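Local coordinates for protein beta-N-acetylhexosaminidase (Akkermansia muciniphila, PDB 6JEB) that hydrolyses terminal non-reducing N-acetylglucosamine and N-acetylgalactosamine residues from beta-linked glycans, including N-glycans and chitobiose, at residues L407-Y412 with N462-R467. Numbering follows the deposited sequence. Where two conformers were deposited one is given.
Sequences LNHLLY and NEPAFR
The C-terminal tail, extended from E463 to F466, lies against a short helix of the catalytic domain, with P464 lodged between the aromatic rings of H409 and Y412, one helical turn apart. P464 CB sits over one face of the imidazole in a CH-pi contact, 3.8 Å from the ring centroid, while P464 CD makes an oblique, off-centre one with the Y412 ring. Beside it, E463 CA packs on a face of Y412, 3.6 Å from that centroid, and the E463 side chain continues past CD2 and CE2, its OE2 forming a salt bridge with R413. A chi1 of -173° sets Y412 CG anti to the backbone N, and at the ring's far end OH donates to N462 OD1 at 2.7 Å, nearly in line with the amide C=O. An alanine in place of Y412 would probably open a gap beneath E463 and P464 and leave N462 OD1 without its hydroxyl donor. Helix 407-414 follows the last strand of the family 20 TIM barrel, 392-399, and the substrate-binding W400, A401 and E402; the side chain of H409 is about 8 Å from that of A401. H409 NE2 makes weak hydrogen bonds to P464 O and A465 O, the latter at 2.8 Å; D406 holds ND1. F466 CE1 comes within 3.3 Å of H409 CD2, the rings oblique at 36°, and a water donates to both H409 O and E463 OE2.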
ATOM      1  N   LEU A 407      -2.998 -15.916   3.033  1.00 15.53           N
ATOM      2  CA  LEU A 407      -2.750 -15.386   1.694  1.00 15.89           C
ATOM      3  C   LEU A 407      -3.901 -15.703   0.748  1.00 15.96           C
ATOM      4  O   LEU A 407      -4.250 -14.885  -0.110  1.00 15.96           O
ATOM      5  CB  LEU A 407      -1.432 -15.934   1.140  1.00 16.15           C
ATOM      6  CG  LEU A 407      -1.069 -15.482  -0.276  1.00 16.15           C
ATOM      7  CD1 LEU A 407      -0.729 -13.999  -0.283  1.00 16.46           C
ATOM      8  CD2 LEU A 407       0.090 -16.312  -0.814  1.00 17.04           C
ATOM      9  N   ASN A 408      -4.497 -16.891   0.879  1.00 16.47           N
ATOM     10  CA  ASN A 408      -5.628 -17.249   0.028  1.00 16.69           C
ATOM     11  C   ASN A 408      -6.740 -16.212   0.143  1.00 16.43           C
ATOM     12  O   ASN A 408      -7.274 -15.739  -0.868  1.00 16.53           O
ATOM     13  CB  ASN A 408      -6.137 -18.637   0.421  1.00 19.91           C
ATOM     14  CG  ASN A 408      -7.151 -19.197  -0.558  1.00 25.31           C
ATOM     15  OD1 ASN A 408      -7.101 -18.925  -1.759  1.00 27.09           O
ATOM     16  ND2 ASN A 408      -8.075 -20.000  -0.044  1.00 28.20           N
ATOM     17  N   HIS A 409      -7.084 -15.829   1.374  1.00 15.36           N
ATOM     18  CA  HIS A 409      -8.105 -14.805   1.575  1.00 15.37           C
ATOM     19  C   HIS A 409      -7.620 -13.435   1.109  1.00 14.78           C
ATOM     20  O   HIS A 409      -8.403 -12.648   0.561  1.00 15.00           O
ATOM     21  CB  HIS A 409      -8.492 -14.742   3.050  1.00 16.11           C
ATOM     22  CG  HIS A 409      -9.443 -15.817   3.473  1.00 18.36           C
ATOM     23  ND1 HIS A 409      -9.036 -16.977   4.100  1.00 23.30           N
ATOM     24  CD2 HIS A 409     -10.789 -15.899   3.370  1.00 17.80           C
ATOM     25  CE1 HIS A 409     -10.094 -17.725   4.367  1.00 23.78           C
ATOM     26  NE2 HIS A 409     -11.169 -17.090   3.940  1.00 22.28           N
ATOM     27  N   LEU A 410      -6.342 -13.130   1.348  1.00 14.72           N
ATOM     28  CA  LEU A 410      -5.790 -11.836   0.968  0.70 14.35           C
ATOM     29  C   LEU A 410      -5.850 -11.633  -0.544  1.00 14.12           C
ATOM     30  O   LEU A 410      -6.305 -10.589  -1.027  1.00 14.55           O
ATOM     31  CB  LEU A 410      -4.350 -11.764   1.476  0.70 16.27           C
ATOM     32  CG  LEU A 410      -3.596 -10.450   1.369  0.70 17.49           C
ATOM     33  CD1 LEU A 410      -4.334  -9.396   2.152  0.70 21.08           C
ATOM     34  CD2 LEU A 410      -2.183 -10.615   1.902  0.70 16.15           C
ATOM     35  N   LEU A 411      -5.371 -12.617  -1.305  1.00 13.68           N
ATOM     36  CA  LEU A 411      -5.391 -12.495  -2.757  1.00 13.93           C
ATOM     37  C   LEU A 411      -6.812 -12.472  -3.288  1.00 14.07           C
ATOM     38  O   LEU A 411      -7.078 -11.815  -4.301  1.00 15.07           O
ATOM     39  CB  LEU A 411      -4.604 -13.635  -3.405  1.00 14.77           C
ATOM     40  CG  LEU A 411      -3.093 -13.633  -3.158  1.00 14.63           C
ATOM     41  CD1 LEU A 411      -2.464 -14.875  -3.794  1.00 15.64           C
ATOM     42  CD2 LEU A 411      -2.441 -12.351  -3.685  1.00 16.62           C
ATOM     43  N   TYR A 412      -7.733 -13.188  -2.632  1.00 13.31           N
ATOM     44  CA  TYR A 412      -9.113 -13.177  -3.098  1.00 13.92           C
ATOM     45  C   TYR A 412      -9.681 -11.764  -3.097  1.00 14.48           C
ATOM     46  O   TYR A 412     -10.364 -11.365  -4.046  1.00 15.16           O
ATOM     47  CB  TYR A 412     -10.005 -14.109  -2.269  1.00 14.51           C
ATOM     48  CG  TYR A 412     -11.367 -14.175  -2.904  1.00 15.39           C
ATOM     49  CD1 TYR A 412     -11.627 -15.081  -3.924  1.00 15.34           C
ATOM     50  CD2 TYR A 412     -12.372 -13.289  -2.530  1.00 15.18           C
ATOM     51  CE1 TYR A 412     -12.865 -15.123  -4.545  1.00 15.89           C
ATOM     52  CE2 TYR A 412     -13.604 -13.307  -3.146  1.00 15.89           C
ATOM     53  CZ  TYR A 412     -13.846 -14.232  -4.149  1.00 17.36           C
ATOM     54  OH  TYR A 412     -15.065 -14.250  -4.767  1.00 18.34           O
ATOM     55  N   ASN A 462     -17.536 -18.024  -4.494  1.00 19.48           N
ATOM     56  CA  ASN A 462     -16.216 -18.653  -4.544  1.00 18.97           C
ATOM     57  C   ASN A 462     -15.178 -17.991  -3.641  1.00 18.67           C
ATOM     58  O   ASN A 462     -14.001 -18.367  -3.696  1.00 19.55           O
ATOM     59  CB  ASN A 462     -15.716 -18.868  -5.984  1.00 18.63           C
ATOM     60  CG  ASN A 462     -15.122 -17.620  -6.620  1.00 19.67           C
ATOM     61  OD1 ASN A 462     -15.326 -16.498  -6.163  1.00 20.01           O
ATOM     62  ND2 ASN A 462     -14.379 -17.825  -7.707  1.00 21.99           N
ATOM     63  N   GLU A 463     -15.581 -17.044  -2.793  1.00 19.71           N
ATOM     64  CA  GLU A 463     -14.667 -16.566  -1.767  1.00 18.40           C
ATOM     65  C   GLU A 463     -14.362 -17.704  -0.792  1.00 18.87           C
ATOM     66  O   GLU A 463     -15.273 -18.448  -0.406  1.00 20.86           O
ATOM     67  CB  GLU A 463     -15.261 -15.384  -0.997  1.00 17.84           C
ATOM     68  CG  GLU A 463     -14.285 -14.822   0.040  1.00 17.11           C
ATOM     69  CD  GLU A 463     -14.518 -13.361   0.371  1.00 15.48           C
ATOM     70  OE1 GLU A 463     -15.684 -12.900   0.333  1.00 17.57           O
ATOM     71  OE2 GLU A 463     -13.521 -12.660   0.659  1.00 17.86           O
ATOM     72  N   PRO A 464     -13.097 -17.883  -0.402  1.00 19.20           N
ATOM     73  CA  PRO A 464     -12.773 -18.926   0.579  1.00 21.06           C
ATOM     74  C   PRO A 464     -13.577 -18.743   1.860  1.00 22.78           C
ATOM     75  O   PRO A 464     -13.907 -17.626   2.260  1.00 21.94           O
ATOM     76  CB  PRO A 464     -11.273 -18.727   0.826  1.00 21.45           C
ATOM     77  CG  PRO A 464     -10.765 -18.106  -0.446  1.00 21.72           C
ATOM     78  CD  PRO A 464     -11.892 -17.221  -0.931  1.00 18.99           C
ATOM     79  N   ALA A 465     -13.907 -19.864   2.492  1.00 25.17           N
ATOM     80  CA  ALA A 465     -14.741 -19.834   3.682  1.00 24.78           C
ATOM     81  C   ALA A 465     -14.033 -19.132   4.836  1.00 23.82           C
ATOM     82  O   ALA A 465     -12.806 -19.174   4.958  1.00 25.77           O
ATOM     83  CB  ALA A 465     -15.079 -21.260   4.107  1.00 27.53           C
ATOM     84  N   PHE A 466     -14.828 -18.494   5.695  1.00 24.01           N
ATOM     85  CA  PHE A 466     -14.353 -17.880   6.925  1.00 23.96           C
ATOM     86  C   PHE A 466     -14.825 -18.701   8.117  1.00 27.19           C
ATOM     87  O   PHE A 466     -15.840 -19.399   8.048  1.00 29.82           O
ATOM     88  CB  PHE A 466     -14.894 -16.456   7.085  1.00 22.41           C
ATOM     89  CG  PHE A 466     -14.444 -15.508   6.016  1.00 20.18           C
ATOM     90  CD1 PHE A 466     -13.228 -14.854   6.126  1.00 20.00           C
ATOM     91  CD2 PHE A 466     -15.240 -15.257   4.907  1.00 20.71           C
ATOM     92  CE1 PHE A 466     -12.806 -13.971   5.143  1.00 18.54           C
ATOM     93  CE2 PHE A 466     -14.824 -14.373   3.922  1.00 19.20           C
ATOM     94  CZ  PHE A 466     -13.605 -13.730   4.037  1.00 18.86           C
ATOM     95  N   ARG A 467     -14.090 -18.602   9.221  1.00 28.98           N
ATOM     96  CA  ARG A 467     -14.467 -19.325  10.427  1.00 30.28           C
ATOM     97  C   ARG A 467     -15.372 -18.519  11.349  1.00 32.52           C
ATOM     98  O   ARG A 467     -15.935 -19.087  12.293  1.00 36.36           O
ATOM     99  CB  ARG A 467     -13.224 -19.773  11.204  1.00 32.77           C
ATOM    100  CG  ARG A 467     -12.646 -18.698  12.111  1.00 31.39           C
ATOM    101  CD  ARG A 467     -11.508 -19.242  12.968  1.00 32.98           C
ATOM    102  NE  ARG A 467     -10.382 -19.693  12.158  1.00 35.52           N
ATOM    103  CZ  ARG A 467      -9.251 -19.013  12.002  1.00 37.43           C
ATOM    104  NH1 ARG A 467      -9.086 -17.848  12.615  1.00 35.24           N
ATOM    105  NH2 ARG A 467      -8.282 -19.501  11.239  1.00 37.99           N
TER
HETATM  106  O   HOH W   1     -11.132 -13.754   1.238  1.00 17.55           O